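PDB 3DMH: probable ribosomal RNA small subunit methyltransferase from Thermus thermophilus, which probably methylates the exocyclic N2 of a guanosine in 16S ribosomal RNA, using S-adenosylmethionine as the methyl donor. Local coordinates for residues Arg235-Leu240 with Arg298-Thr304; Val289-Glu295 with Val325-Arg329; Val335-Asn341 with Tyr365-Glu371. All blocks are in the same frame, centred on the assembly; numbering follows the deposited sequence.

Contact 1: Arg235-Leu240 with Arg298-Thr304; sequences RQVLDL and RFDIIVT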
loop_
_atom_site.group_PDB
_atom_site.type_symbol
_atom_site.label_atom_id
_atom_site.label_comp_id
_atom_site.label_asym_id
_atom_site.label_seq_id
_atom_site.Cartn_x
_atom_site.Cartn_y
_atom_site.Cartn_z
ATOM N N ARG A 235 27.068 4.618 4.136
ATOM C CA ARG A 235 26.238 5.673 3.541
ATOM C C ARG A 235 24.811 5.584 4.070
ATOM O O ARG A 235 24.314 4.495 4.371
ATOM C CB ARG A 235 26.211 5.586 1.999
ATOM C CG ARG A 235 27.583 5.589 1.312
ATOM C CD ARG A 235 28.334 6.879 1.497
ATOM N NE ARG A 235 29.666 6.791 0.908
ATOM C CZ ARG A 235 29.959 7.125 -0.346
ATOM N NH1 ARG A 235 29.006 7.579 -1.158
ATOM N NH2 ARG A 235 31.210 7.008 -0.783
ATOM N N GLN A 236 24.161 6.738 4.165
ATOM C CA GLN A 236 22.745 6.821 4.533
ATOM C C GLN A 236 21.881 6.693 3.283
ATOM O O GLN A 236 22.013 7.482 2.348
ATOM C CB GLN A 236 22.476 8.126 5.282
ATOM C CG GLN A 236 23.111 8.131 6.667
ATOM C CD GLN A 236 23.107 9.498 7.315
ATOM O OE1 GLN A 236 22.979 10.520 6.642
ATOM N NE2 GLN A 236 23.263 9.525 8.633
ATOM N N VAL A 237 21.030 5.670 3.273
ATOM C CA VAL A 237 20.222 5.341 2.096
ATOM C C VAL A 237 18.753 5.469 2.472
ATOM O O VAL A 237 18.349 5.022 3.548
ATOM C CB VAL A 237 20.486 3.889 1.630
ATOM C CG1 VAL A 237 19.504 3.461 0.529
ATOM C CG2 VAL A 237 21.923 3.741 1.136
ATOM N N LEU A 238 17.960 6.097 1.597
ATOM C CA LEU A 238 16.508 6.086 1.712
ATOM C C LEU A 238 15.965 5.243 0.573
ATOM O O LEU A 238 16.328 5.491 -0.580
ATOM C CB LEU A 238 15.938 7.495 1.586
ATOM C CG LEU A 238 14.412 7.637 1.699
ATOM C CD1 LEU A 238 13.912 7.239 3.078
ATOM C CD2 LEU A 238 14.064 9.100 1.449
ATOM N N ASP A 239 15.119 4.265 0.913
ATOM C CA ASP A 239 14.465 3.399 -0.081
ATOM C C ASP A 239 13.007 3.853 -0.132
ATOM O O ASP A 239 12.249 3.614 0.826
ATOM C CB ASP A 239 14.589 1.926 0.345
ATOM C CG ASP A 239 13.974 0.947 -0.647
ATOM O OD1 ASP A 239 13.318 1.363 -1.616
ATOM O OD2 ASP A 239 14.143 -0.260 -0.397
ATOM N N LEU A 240 12.631 4.539 -1.224
ATOM C CA LEU A 240 11.266 5.068 -1.361
ATOM C C LEU A 240 10.348 3.975 -1.882
ATOM O O LEU A 240 10.450 3.546 -3.052
ATOM C CB LEU A 240 11.239 6.264 -2.322
ATOM C CG LEU A 240 11.912 7.550 -1.866
ATOM C CD1 LEU A 240 12.112 8.516 -3.013
ATOM C CD2 LEU A 240 11.094 8.218 -0.764
ATOM N N ARG A 298 18.504 14.004 5.787
ATOM C CA ARG A 298 19.077 13.945 4.438
ATOM C C ARG A 298 19.854 12.645 4.216
ATOM O O ARG A 298 20.170 11.923 5.167
ATOM C CB ARG A 298 19.994 15.142 4.167
ATOM C CG ARG A 298 19.355 16.504 4.339
ATOM C CD ARG A 298 18.339 16.796 3.252
ATOM N NE ARG A 298 17.805 18.149 3.400
ATOM C CZ ARG A 298 16.689 18.452 4.060
ATOM N NH1 ARG A 298 15.965 17.495 4.640
ATOM N NH2 ARG A 298 16.295 19.719 4.142
ATOM N N PHE A 299 20.146 12.338 2.957
ATOM C CA PHE A 299 20.717 11.041 2.622
ATOM C C PHE A 299 21.801 11.185 1.577
ATOM O O PHE A 299 21.856 12.191 0.864
ATOM C CB PHE A 299 19.605 10.092 2.137
ATOM C CG PHE A 299 18.529 9.861 3.166
ATOM C CD1 PHE A 299 18.620 8.797 4.053
ATOM C CD2 PHE A 299 17.456 10.754 3.290
ATOM C CE1 PHE A 299 17.654 8.593 5.026
ATOM C CE2 PHE A 299 16.480 10.575 4.284
ATOM C CZ PHE A 299 16.580 9.493 5.153
ATOM N N ASP A 300 22.664 10.169 1.510
ATOM C CA ASP A 300 23.731 10.077 0.516
ATOM C C ASP A 300 23.253 9.380 -0.766
ATOM O O ASP A 300 23.704 9.711 -1.869
ATOM C CB ASP A 300 24.915 9.292 1.094
ATOM C CG ASP A 300 25.409 9.863 2.418
ATOM O OD1 ASP A 300 25.707 11.078 2.464
ATOM O OD2 ASP A 300 25.494 9.097 3.411
ATOM N N ILE A 301 22.361 8.403 -0.615
ATOM C CA ILE A 301 21.877 7.615 -1.749
ATOM C C ILE A 301 20.384 7.411 -1.566
ATOM O O ILE A 301 19.942 7.048 -0.480
ATOM C CB ILE A 301 22.561 6.226 -1.807
ATOM C CG1 ILE A 301 24.067 6.379 -2.029
ATOM C CG2 ILE A 301 21.975 5.362 -2.922
ATOM C CD1 ILE A 301 24.846 5.107 -1.750
ATOM N N ILE A 302 19.614 7.632 -2.627
ATOM C CA ILE A 302 18.178 7.347 -2.591
ATOM C C ILE A 302 17.829 6.443 -3.758
ATOM O O ILE A 302 18.284 6.674 -4.890
ATOM C CB ILE A 302 17.346 8.642 -2.614
ATOM C CG1 ILE A 302 17.660 9.442 -1.344
ATOM C CG2 ILE A 302 15.832 8.311 -2.712
ATOM C CD1 ILE A 302 16.847 10.706 -1.159
ATOM N N VAL A 303 17.104 5.367 -3.470
ATOM C CA VAL A 303 16.766 4.390 -4.510
ATOM C C VAL A 303 15.265 4.229 -4.550
ATOM O O VAL A 303 14.593 4.357 -3.517
ATOM C CB VAL A 303 17.424 2.993 -4.268
ATOM C CG1 VAL A 303 18.938 3.105 -4.282
ATOM C CG2 VAL A 303 16.930 2.373 -2.944
ATOM N N THR A 304 14.733 3.926 -5.732
ATOM C CA THR A 304 13.311 3.636 -5.806
ATOM C C THR A 304 12.946 2.832 -7.037
ATOM O O THR A 304 13.484 3.063 -8.116
ATOM C CB THR A 304 12.446 4.930 -5.735
ATOM O OG1 THR A 304 11.061 4.570 -5.631
ATOM C CG2 THR A 304 12.664 5.840 -6.976
#

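Contact 2: Val289-Glu295 with Val325-Arg329; sequences VDEALTE and VAAAR. With SAM (S-adenosylmethionine), chain D.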
loop_
_atom_site.group_PDB
_atom_site.type_symbol
_atom_site.label_atom_id
_atom_site.label_comp_id
_atom_site.label_asym_id
_atom_site.label_seq_id
_atom_site.Cartn_x
_atom_site.Cartn_y
_atom_site.Cartn_z
ATOM N N VAL A 289 5.175 8.421 1.664
ATOM C CA VAL A 289 6.416 8.995 1.116
ATOM C C VAL A 289 7.323 9.346 2.318
ATOM O O VAL A 289 7.617 8.457 3.134
ATOM C CB VAL A 289 6.182 10.165 0.091
ATOM C CG1 VAL A 289 7.444 10.407 -0.725
ATOM C CG2 VAL A 289 5.077 9.795 -0.897
ATOM N N ASP A 290 7.752 10.594 2.464
ATOM C CA ASP A 290 8.657 10.944 3.559
ATOM C C ASP A 290 7.968 11.536 4.779
ATOM O O ASP A 290 8.616 12.165 5.621
ATOM C CB ASP A 290 9.739 11.915 3.073
ATOM C CG ASP A 290 9.171 13.212 2.532
ATOM O OD1 ASP A 290 7.981 13.259 2.133
ATOM O OD2 ASP A 290 9.918 14.213 2.477
ATOM N N GLU A 291 6.660 11.320 4.893
ATOM C CA GLU A 291 5.879 11.894 5.995
ATOM C C GLU A 291 6.453 11.568 7.373
ATOM O O GLU A 291 6.414 12.404 8.289
ATOM C CB GLU A 291 4.433 11.403 5.866
ATOM C CG GLU A 291 3.525 11.657 7.031
ATOM C CD GLU A 291 3.174 10.406 7.776
ATOM O OE1 GLU A 291 3.368 9.278 7.245
ATOM O OE2 GLU A 291 2.681 10.570 8.908
ATOM N N ALA A 292 6.994 10.355 7.510
ATOM C CA ALA A 292 7.507 9.888 8.811
ATOM C C ALA A 292 8.860 10.487 9.192
ATOM O O ALA A 292 9.282 10.368 10.349
ATOM C CB ALA A 292 7.613 8.373 8.820
ATOM N N LEU A 293 9.551 11.108 8.236
ATOM C CA LEU A 293 10.907 11.612 8.495
ATOM C C LEU A 293 10.859 12.971 9.157
ATOM O O LEU A 293 9.861 13.697 9.055
ATOM C CB LEU A 293 11.734 11.704 7.210
ATOM C CG LEU A 293 11.823 10.459 6.323
ATOM C CD1 LEU A 293 12.696 10.730 5.125
ATOM C CD2 LEU A 293 12.295 9.207 7.054
ATOM N N THR A 294 11.949 13.326 9.833
ATOM C CA THR A 294 12.069 14.678 10.344
ATOM C C THR A 294 12.228 15.603 9.150
ATOM O O THR A 294 12.618 15.167 8.059
ATOM C CB THR A 294 13.297 14.844 11.263
ATOM O OG1 THR A 294 14.474 14.452 10.542
ATOM C CG2 THR A 294 13.147 13.986 12.502
ATOM N N GLU A 295 11.932 16.883 9.348
ATOM C CA GLU A 295 12.156 17.890 8.322
ATOM C C GLU A 295 13.619 17.881 7.840
ATOM O O GLU A 295 13.887 18.051 6.650
ATOM C CB GLU A 295 11.804 19.267 8.902
ATOM C CG GLU A 295 11.763 20.403 7.900
ATOM C CD GLU A 295 11.137 21.652 8.477
ATOM O OE1 GLU A 295 9.981 21.581 8.961
ATOM O OE2 GLU A 295 11.802 22.712 8.459
ATOM N N VAL A 325 10.717 14.309 -3.759
ATOM C CA VAL A 325 11.274 14.057 -2.436
ATOM C C VAL A 325 12.755 13.648 -2.519
ATOM O O VAL A 325 13.570 14.128 -1.745
ATOM C CB VAL A 325 10.394 13.051 -1.653
ATOM C CG1 VAL A 325 11.117 12.524 -0.411
ATOM C CG2 VAL A 325 9.086 13.721 -1.262
ATOM N N ALA A 326 13.111 12.800 -3.487
ATOM C CA ALA A 326 14.490 12.376 -3.647
ATOM C C ALA A 326 15.415 13.576 -3.831
ATOM O O ALA A 326 16.482 13.664 -3.204
ATOM C CB ALA A 326 14.612 11.432 -4.826
ATOM N N ALA A 327 15.015 14.500 -4.698
ATOM C CA ALA A 327 15.814 15.705 -4.935
ATOM C C ALA A 327 15.988 16.521 -3.653
ATOM O O ALA A 327 17.080 17.038 -3.366
ATOM C CB ALA A 327 15.162 16.547 -6.018
ATOM N N ALA A 328 14.905 16.633 -2.890
ATOM C CA ALA A 328 14.880 17.446 -1.684
ATOM C C ALA A 328 15.620 16.817 -0.503
ATOM O O ALA A 328 16.126 17.535 0.367
ATOM C CB ALA A 328 13.429 17.777 -1.297
ATOM N N ARG A 329 15.705 15.490 -0.484
ATOM C CA ARG A 329 16.247 14.767 0.662
ATOM C C ARG A 329 17.713 14.405 0.486
ATOM O O ARG A 329 18.334 13.926 1.432
ATOM C CB ARG A 329 15.450 13.486 0.922
ATOM C CG ARG A 329 14.001 13.668 1.418
ATOM C CD ARG A 329 14.014 13.896 2.903
ATOM N NE ARG A 329 12.686 14.146 3.464
ATOM C CZ ARG A 329 12.480 14.617 4.692
ATOM N NH1 ARG A 329 13.509 14.898 5.503
ATOM N NH2 ARG A 329 11.240 14.819 5.123
HETATM N N SAM D . 11.053 -1.521 -3.355
HETATM C CA SAM D . 10.222 -2.766 -3.498
HETATM C C SAM D . 10.822 -3.636 -4.581
HETATM O O SAM D . 11.682 -3.102 -5.295
HETATM O OXT SAM D . 10.418 -4.801 -4.732
HETATM C CB SAM D . 8.779 -2.431 -3.886
HETATM C CG SAM D . 8.604 -1.665 -5.200
HETATM S SD SAM D . 6.843 -1.438 -5.608
HETATM C CE SAM D . 6.917 -1.168 -7.402
HETATM C "C5'" SAM D . 6.421 0.237 -5.045
HETATM C "C4'" SAM D . 6.208 0.306 -3.542
HETATM O "O4'" SAM D . 5.786 1.644 -3.289
HETATM C "C3'" SAM D . 5.133 -0.643 -2.993
HETATM O "O3'" SAM D . 5.637 -1.461 -1.945
HETATM C "C2'" SAM D . 4.030 0.312 -2.524
HETATM O "O2'" SAM D . 3.243 -0.154 -1.445
HETATM C "C1'" SAM D . 4.881 1.539 -2.207
HETATM N N9 SAM D . 4.075 2.740 -2.102
HETATM C C8 SAM D . 2.902 3.070 -2.776
HETATM N N7 SAM D . 2.504 4.308 -2.390
HETATM C C5 SAM D . 3.411 4.761 -1.456
HETATM C C6 SAM D . 3.501 5.926 -0.685
HETATM N N6 SAM D . 2.566 6.884 -0.759
HETATM N N1 SAM D . 4.573 6.052 0.168
HETATM C C2 SAM D . 5.527 5.066 0.284
HETATM N N3 SAM D . 5.433 3.874 -0.426
HETATM C C4 SAM D . 4.392 3.762 -1.281
#

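Contact 3: Val335-Asn341 with Tyr365-Glu371; sequences VFFLVSN and YKVLFAE. With GMP (guanosine), chain E.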
loop_
_atom_site.group_PDB
_atom_site.type_symbol
_atom_site.label_atom_id
_atom_site.label_comp_id
_atom_site.label_asym_id
_atom_site.label_seq_id
_atom_site.Cartn_x
_atom_site.Cartn_y
_atom_site.Cartn_z
ATOM N N VAL A 335 23.291 10.832 -4.579
ATOM C CA VAL A 335 22.862 10.231 -5.840
ATOM C C VAL A 335 21.499 9.546 -5.748
ATOM O O VAL A 335 21.091 9.074 -4.680
ATOM C CB VAL A 335 23.929 9.265 -6.400
ATOM C CG1 VAL A 335 25.203 10.019 -6.765
ATOM C CG2 VAL A 335 24.241 8.131 -5.422
ATOM N N PHE A 336 20.811 9.514 -6.887
ATOM C CA PHE A 336 19.449 8.980 -6.990
ATOM C C PHE A 336 19.395 7.933 -8.093
ATOM O O PHE A 336 19.873 8.177 -9.213
ATOM C CB PHE A 336 18.515 10.134 -7.331
ATOM C CG PHE A 336 17.065 9.751 -7.489
ATOM C CD1 PHE A 336 16.438 8.918 -6.559
ATOM C CD2 PHE A 336 16.322 10.264 -8.548
ATOM C CE1 PHE A 336 15.076 8.594 -6.675
ATOM C CE2 PHE A 336 14.961 9.955 -8.692
ATOM C CZ PHE A 336 14.331 9.123 -7.751
ATOM N N PHE A 337 18.807 6.775 -7.781
ATOM C CA PHE A 337 18.589 5.711 -8.763
ATOM C C PHE A 337 17.101 5.392 -8.819
ATOM O O PHE A 337 16.490 5.152 -7.770
ATOM C CB PHE A 337 19.302 4.411 -8.356
ATOM C CG PHE A 337 20.789 4.501 -8.354
ATOM C CD1 PHE A 337 21.538 4.032 -9.432
ATOM C CD2 PHE A 337 21.457 5.055 -7.265
ATOM C CE1 PHE A 337 22.926 4.122 -9.414
ATOM C CE2 PHE A 337 22.830 5.135 -7.238
ATOM C CZ PHE A 337 23.579 4.668 -8.320
ATOM N N LEU A 338 16.532 5.365 -10.025
ATOM C CA LEU A 338 15.113 5.044 -10.206
ATOM C C LEU A 338 14.957 4.032 -11.330
ATOM O O LEU A 338 15.619 4.148 -12.360
ATOM C CB LEU A 338 14.345 6.325 -10.547
ATOM C CG LEU A 338 12.857 6.209 -10.891
ATOM C CD1 LEU A 338 12.076 7.465 -10.498
ATOM C CD2 LEU A 338 12.709 5.937 -12.386
ATOM N N VAL A 339 14.088 3.041 -11.149
ATOM C CA VAL A 339 13.873 2.057 -12.216
ATOM C C VAL A 339 12.402 2.045 -12.613
ATOM O O VAL A 339 11.520 2.120 -11.746
ATOM C CB VAL A 339 14.405 0.652 -11.820
ATOM C CG1 VAL A 339 13.654 0.076 -10.615
ATOM C CG2 VAL A 339 14.349 -0.323 -13.007
ATOM N N SER A 340 12.140 1.969 -13.926
ATOM C CA SER A 340 10.768 1.944 -14.402
ATOM C C SER A 340 10.621 1.266 -15.760
ATOM O O SER A 340 11.601 0.903 -16.398
ATOM C CB SER A 340 10.204 3.360 -14.496
ATOM O OG SER A 340 10.643 4.021 -15.654
ATOM N N ASN A 341 9.375 1.108 -16.185
ATOM C CA ASN A 341 9.081 0.702 -17.556
ATOM C C ASN A 341 9.770 1.688 -18.511
ATOM O O ASN A 341 9.806 2.884 -18.235
ATOM C CB ASN A 341 7.567 0.706 -17.778
ATOM C CG ASN A 341 7.188 0.373 -19.198
ATOM O OD1 ASN A 341 7.176 1.246 -20.078
ATOM N ND2 ASN A 341 6.886 -0.905 -19.448
ATOM N N TYR A 365 13.534 -2.918 -18.552
ATOM C CA TYR A 365 13.287 -1.719 -17.751
ATOM C C TYR A 365 14.399 -0.715 -17.991
ATOM O O TYR A 365 15.439 -1.039 -18.583
ATOM C CB TYR A 365 13.226 -2.050 -16.253
ATOM C CG TYR A 365 12.299 -3.189 -15.959
ATOM C CD1 TYR A 365 10.945 -2.962 -15.694
ATOM C CD2 TYR A 365 12.763 -4.499 -15.985
ATOM C CE1 TYR A 365 10.086 -4.033 -15.461
ATOM C CE2 TYR A 365 11.924 -5.557 -15.746
ATOM C CZ TYR A 365 10.594 -5.324 -15.490
ATOM O OH TYR A 365 9.784 -6.398 -15.242
ATOM N N LYS A 366 14.169 0.517 -17.560
ATOM C CA LYS A 366 15.229 1.515 -17.563
ATOM C C LYS A 366 15.605 1.955 -16.158
ATOM O O LYS A 366 14.746 2.097 -15.285
ATOM C CB LYS A 366 14.890 2.719 -18.458
ATOM C CG LYS A 366 13.771 3.586 -17.986
ATOM C CD LYS A 366 13.524 4.697 -18.978
ATOM C CE LYS A 366 12.274 5.469 -18.594
ATOM N NZ LYS A 366 11.730 6.222 -19.761
ATOM N N VAL A 367 16.907 2.129 -15.960
ATOM C CA VAL A 367 17.435 2.676 -14.723
ATOM C C VAL A 367 17.960 4.067 -15.023
ATOM O O VAL A 367 18.882 4.253 -15.842
ATOM C CB VAL A 367 18.546 1.794 -14.110
ATOM C CG1 VAL A 367 19.048 2.404 -12.808
ATOM C CG2 VAL A 367 18.037 0.366 -13.878
ATOM N N LEU A 368 17.339 5.046 -14.374
ATOM C CA LEU A 368 17.775 6.427 -14.475
ATOM C C LEU A 368 18.570 6.814 -13.237
ATOM O O LEU A 368 18.368 6.255 -12.151
ATOM C CB LEU A 368 16.577 7.362 -14.667
ATOM C CG LEU A 368 15.718 7.092 -15.914
ATOM C CD1 LEU A 368 14.548 8.057 -15.969
ATOM C CD2 LEU A 368 16.519 7.160 -17.205
ATOM N N PHE A 369 19.466 7.783 -13.423
ATOM C CA PHE A 369 20.384 8.220 -12.381
ATOM C C PHE A 369 20.450 9.735 -12.384
ATOM O O PHE A 369 20.376 10.369 -13.439
ATOM C CB PHE A 369 21.778 7.628 -12.664
ATOM C CG PHE A 369 22.889 8.192 -11.798
ATOM C CD1 PHE A 369 23.214 7.599 -10.583
ATOM C CD2 PHE A 369 23.630 9.299 -12.224
ATOM C CE1 PHE A 369 24.247 8.112 -9.782
ATOM C CE2 PHE A 369 24.674 9.821 -11.435
ATOM C CZ PHE A 369 24.981 9.225 -10.212
ATOM N N ALA A 370 20.578 10.316 -11.195
ATOM C CA ALA A 370 20.837 11.746 -11.074
ATOM C C ALA A 370 21.700 12.028 -9.857
ATOM O O ALA A 370 21.678 11.286 -8.868
ATOM C CB ALA A 370 19.538 12.520 -11.001
ATOM N N GLU A 371 22.463 13.114 -9.936
ATOM C CA GLU A 371 23.303 13.543 -8.832
ATOM C C GLU A 371 22.838 14.910 -8.349
ATOM O O GLU A 371 22.595 15.809 -9.164
ATOM C CB GLU A 371 24.777 13.611 -9.263
ATOM C CG GLU A 371 25.732 13.948 -8.115
ATOM C CD GLU A 371 27.183 14.053 -8.540
ATOM O OE1 GLU A 371 27.628 13.236 -9.376
ATOM O OE2 GLU A 371 27.884 14.954 -8.026
HETATM C "C4'" GMP E . 6.474 -6.645 -16.563
HETATM O "O4'" GMP E . 6.892 -5.396 -15.998
HETATM C "C3'" GMP E . 5.056 -6.883 -16.071
HETATM O "O3'" GMP E . 5.135 -7.752 -14.934
HETATM C "C2'" GMP E . 4.587 -5.508 -15.629
HETATM O "O2'" GMP E . 3.622 -5.594 -14.580
HETATM C "C1'" GMP E . 5.877 -4.877 -15.133
HETATM N N9 GMP E . 5.947 -3.403 -15.212
HETATM C C8 GMP E . 5.366 -2.584 -16.104
HETATM N N7 GMP E . 5.686 -1.285 -15.864
HETATM C C5 GMP E . 6.517 -1.265 -14.798
HETATM C C6 GMP E . 7.236 -0.235 -14.003
HETATM O O6 GMP E . 7.150 0.976 -14.294
HETATM N N1 GMP E . 7.979 -0.656 -12.964
HETATM C C2 GMP E . 8.097 -1.963 -12.620
HETATM N N2 GMP E . 8.856 -2.339 -11.563
HETATM N N3 GMP E . 7.467 -2.958 -13.304
HETATM C C4 GMP E . 6.688 -2.667 -14.376
#

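Contact 1: Arg235-Leu240 with Arg298-Thr304
Two buried parallel strands, 236-240 and 299-304, pair here at the centre of a seven-stranded mixed sheet; the axes of 236-240 and 301-304 are 4.7 Å apart and 20° from parallel. L238 is bonded through both its N and its O, L238 N to I301 O and V303 N to L238 O, and L240 N reaches V303 O, all at 3.0 Å. The 3-2-1-4-5-7-6 strand order is that of class I, Rossmann-like methyltransferases, these being the first and fourth strands. At the N-terminal end the chain turns a corner at D300: D300 N and I301 N share Q236 O (2.9 and 3.1 Å), while D300 OD2 accepts Q236 N at 2.8 Å; R331 makes a salt bridge to the other carboxylate oxygen. V237 and I301 pack on one face, L238 and I302 on the other, where L238 CB sits 3.7 Å above the F299 ring centroid in a CH-pi contact. At the C-terminal end T304 OG1 donates to L240 O at 2.8 Å.

Contact 2: Val289-Glu295 with Val325-Arg329
An irregular loop, 289-295, lies against the last turn of helix 317-329, and its D290-L293 portion is a type I beta turn closed by L293 N to D290 O at 3.0 Å. The backbones stay well apart: the nearest CA atoms, of D290 and V325, are 7.2 Å from each other. In this Rossmann-like methyltransferase domain the loop follows strand 283-286 and leads into strand 299-304, so the contact joins the adenine end of the cofactor site to the helix that comes after that strand. Side chains bridge the gap, and R329 does most of the work. Its guanidinium makes a salt bridge to D290, with R329 NE 2.9 Å and R329 NH2 3.0 Å from D290 OD2, and R329 NH1 donates to T294 O at 2.7 Å. One arginine thus ties the start of the turn to the residue just beyond it. L293 CB covers one face of the guanidinium, 3.8 Å from R329 NH2, while the acceptors D290 OD2 and T294 O lie near its plane. The remaining oxygen of D290 is held by H9 of the N-terminal helix 5-9, and R329 NH1 also bonds A297 O, so the polar network extends past both segments. Nearer the cofactor the packing becomes apolar, V289 CG1 meeting V325 CG2 at 3.7 Å. On the backbone of the same valine, V289 N donates to N1 of the S-adenosylmethionine adenine at 2.9 Å.

Contact 3: Val335-Asn341 with Tyr365-Glu371
Strands 335-340 and 366-371 form an antiparallel pair in the class I methyltransferase sheet, in which the seventh strand inserts between the fifth and sixth. F336-A370, L338-L368 and S340-K366 are its hydrogen-bonded pairs, each with two backbone bonds of 2.8-3.0 Å between N and O atoms. Side chains alternate between the faces. On the side of V335, F337 and V339, F337 is in the m rotamer and F369 is t, which brings the rings together edge-to-face: the edge of F369 points at the face of F337, with centroids 5.2 Å apart and planes at 68°. V335 CG1 also touches F369 CZ at 3.5 Å, and R226 makes a cation-pi contact with F369. On the other face F336, a t rotamer, swings its ring away from strand 366-371 to meet F354 of helix 346-354. K366 leaves with chi1 at p and is extended beyond it, carrying NZ to a salt bridge with E347 and to the carbonyls of P342 and L344. Y365, an m rotamer, puts its ring edge beside the bound guanosine, whose base is read by the backbone where strand 335-340 ends: N341 N donates to guanosine O6 at 2.9 Å.

The three contacts meet around strand 299-304, which belongs to contact 1. Contacts 1 and 3, with centres 13 Å apart, lie in one sheet: I302 N meets V335 O and I302 O meets F337 N, both at 2.9 Å. Contact 2, centred 10 Å from contact 1, covers one face of that sheet with its helix; F299 N lies 2.9 Å from R329 O, a probable hydrogen bond. A326 CB reaches F336 CE1 at 3.4 Å, joining contacts 2 and 3. Each reaches the ligands at one end: V289 of contact 2 hydrogen-bonds the cofactor adenine, D239 of contact 1 lies about 4 Å from S-adenosylmethionine (nearest atoms), and contact 3 binds guanosine, as does N305, directly after contact 1.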